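Local coordinates for nucleoside kinase (Methanococcus jannaschii, PDB 2C4E), which transfers a phosphate group from ATP to nucleosides such as inosine, guanosine and cytidine, using magnesium or manganese, to yield nucleoside monophosphates, at residues S248-A256 with C266-V277. Sequence-based numbering, arbitrary orientation.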
loop_
_atom_site.group_PDB
_atom_site.type_symbol
_atom_site.label_atom_id
_atom_site.label_comp_id
_atom_site.label_asym_id
_atom_site.label_seq_id
_atom_site.Cartn_x
_atom_site.Cartn_y
_atom_site.Cartn_z
ATOM N N SER A 248 0.553 16.299 17.881
ATOM C CA SER A 248 0.427 17.748 17.972
ATOM C C SER A 248 0.269 18.237 19.406
ATOM O O SER A 248 0.759 19.307 19.732
ATOM C CB SER A 248 -0.724 18.260 17.113
ATOM O OG SER A 248 -1.967 17.918 17.679
ATOM N N TYR A 249 -0.398 17.458 20.253
ATOM C CA TYR A 249 -0.505 17.784 21.667
ATOM C C TYR A 249 0.883 17.776 22.290
ATOM O O TYR A 249 1.217 18.648 23.058
ATOM C CB TYR A 249 -1.373 16.766 22.402
ATOM C CG TYR A 249 -1.524 17.020 23.895
ATOM C CD1 TYR A 249 -2.694 17.596 24.409
ATOM C CD2 TYR A 249 -0.524 16.664 24.799
ATOM C CE1 TYR A 249 -2.839 17.837 25.760
ATOM C CE2 TYR A 249 -0.674 16.897 26.176
ATOM C CZ TYR A 249 -1.841 17.475 26.643
ATOM O OH TYR A 249 -2.004 17.704 28.001
ATOM N N ARG A 250 1.671 16.745 21.991
ATOM C CA ARG A 250 3.037 16.671 22.484
ATOM C C ARG A 250 3.892 17.826 21.947
ATOM O O ARG A 250 4.632 18.433 22.708
ATOM C CB ARG A 250 3.644 15.295 22.183
ATOM C CG ARG A 250 3.059 14.191 23.075
ATOM C CD ARG A 250 2.448 13.053 22.324
ATOM N NE ARG A 250 1.851 12.022 23.176
ATOM C CZ ARG A 250 0.561 11.907 23.467
ATOM N NH1 ARG A 250 -0.332 12.788 23.030
ATOM N NH2 ARG A 250 0.151 10.895 24.231
ATOM N N ALA A 251 3.746 18.157 20.667
ATOM C CA ALA A 251 4.442 19.290 20.073
ATOM C C ALA A 251 4.134 20.581 20.823
ATOM O O ALA A 251 5.040 21.339 21.163
ATOM C CB ALA A 251 4.094 19.424 18.589
ATOM N N GLY A 252 2.860 20.815 21.114
ATOM C CA GLY A 252 2.444 22.010 21.824
ATOM C C GLY A 252 2.949 22.035 23.251
ATOM O O GLY A 252 3.458 23.060 23.719
ATOM N N PHE A 253 2.816 20.897 23.937
ATOM C CA PHE A 253 3.206 20.782 25.340
ATOM C C PHE A 253 4.698 21.073 25.510
ATOM O O PHE A 253 5.104 21.848 26.347
ATOM C CB PHE A 253 2.888 19.378 25.838
ATOM C CG PHE A 253 3.010 19.211 27.320
ATOM C CD1 PHE A 253 1.872 19.129 28.101
ATOM C CD2 PHE A 253 4.251 19.103 27.934
ATOM C CE1 PHE A 253 1.966 18.987 29.463
ATOM C CE2 PHE A 253 4.341 18.954 29.311
ATOM C CZ PHE A 253 3.178 18.886 30.065
ATOM N N LEU A 254 5.511 20.405 24.705
ATOM C CA LEU A 254 6.964 20.536 24.791
ATOM C C LEU A 254 7.445 21.912 24.315
ATOM O O LEU A 254 8.397 22.462 24.862
ATOM C CB LEU A 254 7.620 19.438 23.960
ATOM C CG LEU A 254 7.336 18.023 24.462
ATOM C CD1 LEU A 254 7.903 17.017 23.480
ATOM C CD2 LEU A 254 7.945 17.817 25.841
ATOM N N SER A 255 6.775 22.480 23.322
ATOM C CA SER A 255 7.116 23.825 22.854
ATOM C C SER A 255 6.874 24.856 23.955
ATOM O O SER A 255 7.701 25.737 24.209
ATOM C CB SER A 255 6.321 24.198 21.599
ATOM O OG SER A 255 6.690 23.384 20.490
ATOM N N ALA A 256 5.716 24.742 24.600
ATOM C CA ALA A 256 5.368 25.597 25.723
ATOM C C ALA A 256 6.358 25.421 26.850
ATOM O O ALA A 256 6.756 26.388 27.500
ATOM C CB ALA A 256 3.980 25.296 26.199
ATOM N N CYS A 266 1.333 24.440 29.626
ATOM C CA CYS A 266 1.831 23.497 28.634
ATOM C C CYS A 266 0.716 22.576 28.179
ATOM O O CYS A 266 0.557 22.330 26.982
ATOM C CB CYS A 266 2.998 22.687 29.173
ATOM S SG CYS A 266 4.490 23.668 29.438
ATOM N N GLY A 267 -0.075 22.080 29.127
ATOM C CA GLY A 267 -1.196 21.218 28.811
ATOM C C GLY A 267 -2.231 21.910 27.947
ATOM O O GLY A 267 -2.732 21.321 26.994
ATOM N N LEU A 268 -2.539 23.161 28.287
ATOM C CA LEU A 268 -3.537 23.945 27.560
ATOM C C LEU A 268 -3.084 24.246 26.141
ATOM O O LEU A 268 -3.868 24.159 25.210
ATOM C CB LEU A 268 -3.844 25.249 28.303
ATOM C CG LEU A 268 -4.566 25.118 29.650
ATOM C CD1 LEU A 268 -4.453 26.440 30.437
ATOM C CD2 LEU A 268 -6.018 24.735 29.465
ATOM N N ILE A 269 -1.802 24.556 25.971
ATOM C CA ILE A 269 -1.254 24.753 24.641
ATOM C C ILE A 269 -1.294 23.452 23.849
ATOM O O ILE A 269 -1.622 23.473 22.668
ATOM C CB ILE A 269 0.181 25.326 24.720
ATOM C CG1 ILE A 269 0.150 26.754 25.277
ATOM C CG2 ILE A 269 0.878 25.235 23.372
ATOM C CD1 ILE A 269 -0.347 27.826 24.309
ATOM N N GLY A 270 -0.950 22.326 24.477
ATOM C CA GLY A 270 -1.053 21.041 23.808
ATOM C C GLY A 270 -2.469 20.791 23.295
ATOM O O GLY A 270 -2.681 20.431 22.127
ATOM N N ALA A 271 -3.436 21.024 24.173
ATOM C CA ALA A 271 -4.854 20.854 23.847
ATOM C C ALA A 271 -5.269 21.770 22.700
ATOM O O ALA A 271 -5.928 21.335 21.760
ATOM C CB ALA A 271 -5.702 21.130 25.059
ATOM N N ALA A 272 -4.868 23.033 22.770
ATOM C CA ALA A 272 -5.227 23.998 21.732
ATOM C C ALA A 272 -4.582 23.621 20.401
ATOM O O ALA A 272 -5.212 23.704 19.346
ATOM C CB ALA A 272 -4.825 25.382 22.145
ATOM N N THR A 273 -3.337 23.169 20.448
ATOM C CA THR A 273 -2.650 22.758 19.226
ATOM C C THR A 273 -3.354 21.600 18.556
ATOM O O THR A 273 -3.558 21.616 17.346
ATOM C CB THR A 273 -1.193 22.358 19.516
ATOM O OG1 THR A 273 -0.525 23.425 20.188
ATOM C CG2 THR A 273 -0.414 22.180 18.215
ATOM N N ALA A 274 -3.727 20.597 19.350
ATOM C CA ALA A 274 -4.419 19.414 18.854
ATOM C C ALA A 274 -5.743 19.749 18.204
ATOM O O ALA A 274 -6.176 19.051 17.283
ATOM C CB ALA A 274 -4.645 18.415 19.987
ATOM N N SER A 275 -6.385 20.817 18.677
ATOM C CA SER A 275 -7.680 21.233 18.144
ATOM C C SER A 275 -7.580 21.753 16.708
ATOM O O SER A 275 -8.569 21.724 15.982
ATOM C CB SER A 275 -8.331 22.285 19.054
ATOM O OG SER A 275 -7.748 23.570 18.888
ATOM N N PHE A 276 -6.401 22.233 16.302
ATOM C CA PHE A 276 -6.184 22.672 14.919
ATOM C C PHE A 276 -5.919 21.511 13.967
ATOM O O PHE A 276 -6.409 21.493 12.835
ATOM C CB PHE A 276 -5.002 23.634 14.823
ATOM C CG PHE A 276 -5.327 25.031 15.207
ATOM C CD1 PHE A 276 -5.019 25.505 16.477
ATOM C CD2 PHE A 276 -5.929 25.888 14.305
ATOM C CE1 PHE A 276 -5.328 26.803 16.831
ATOM C CE2 PHE A 276 -6.233 27.183 14.659
ATOM C CZ PHE A 276 -5.927 27.641 15.927
ATOM N N VAL A 277 -5.103 20.563 14.412
ATOM C CA VAL A 277 -4.614 19.519 13.513
ATOM C C VAL A 277 -5.741 18.597 13.075
ATOM O O VAL A 277 -5.780 18.158 11.927
ATOM C CB VAL A 277 -3.446 18.728 14.152
ATOM C CG1 VAL A 277 -2.961 17.626 13.223
ATOM C CG2 VAL A 277 -2.328 19.669 14.438
#
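Tyr249 lays one face of its ring over the backbone of Gly270, a knob sitting in the hole formed by Gly267, Gly270, Ala271 and Ala274. The motif is a close antiparallel helix pair of the ribokinase fold, whose axes approach to 6.9 Å at 144°; Gly252 and Gly270, without side chains, let the backbones come this near. The CA of Gly270 lies 4.1 Å from the centroid of the Tyr249 ring, offset toward its rim, as a CH-pi contact. With CG anti to the backbone N (chi1 179°), the ring runs along the partner helix, and its OH continues past Gly267 to a hydrogen bond with Ser220. Without the ring, as with an alanine here, Gly267 and Gly270 would probably face a gap and the Ser220 hydroxyl would lose this partner. The CA of Tyr249 also makes a CA-H...O contact of 3.5 Å to the O of Gly270, and one turn on, the CA of Phe253 does the same to the O of Cys266, also at 3.5 Å. Cys266 stands over the centre of the Phe253 ring, its CB 3.7 Å from the centroid and 3° off the normal, while its SG reaches on to the CB of Ala256. Gly252 CA lies 3.7 Å from Thr273 OG1, whose hydroxyl donates to Ile269 O within its own helix. Helix 245-258 also carries Arg250, inferred to stabilise the transition state, on the side turned from this interface, where it pairs with Asp160. Near the C-terminal end of 266-277, Ser248, its OG bonded to Ala245 O, packs its CB tightly against Val277 CG2, at 3.4 Å.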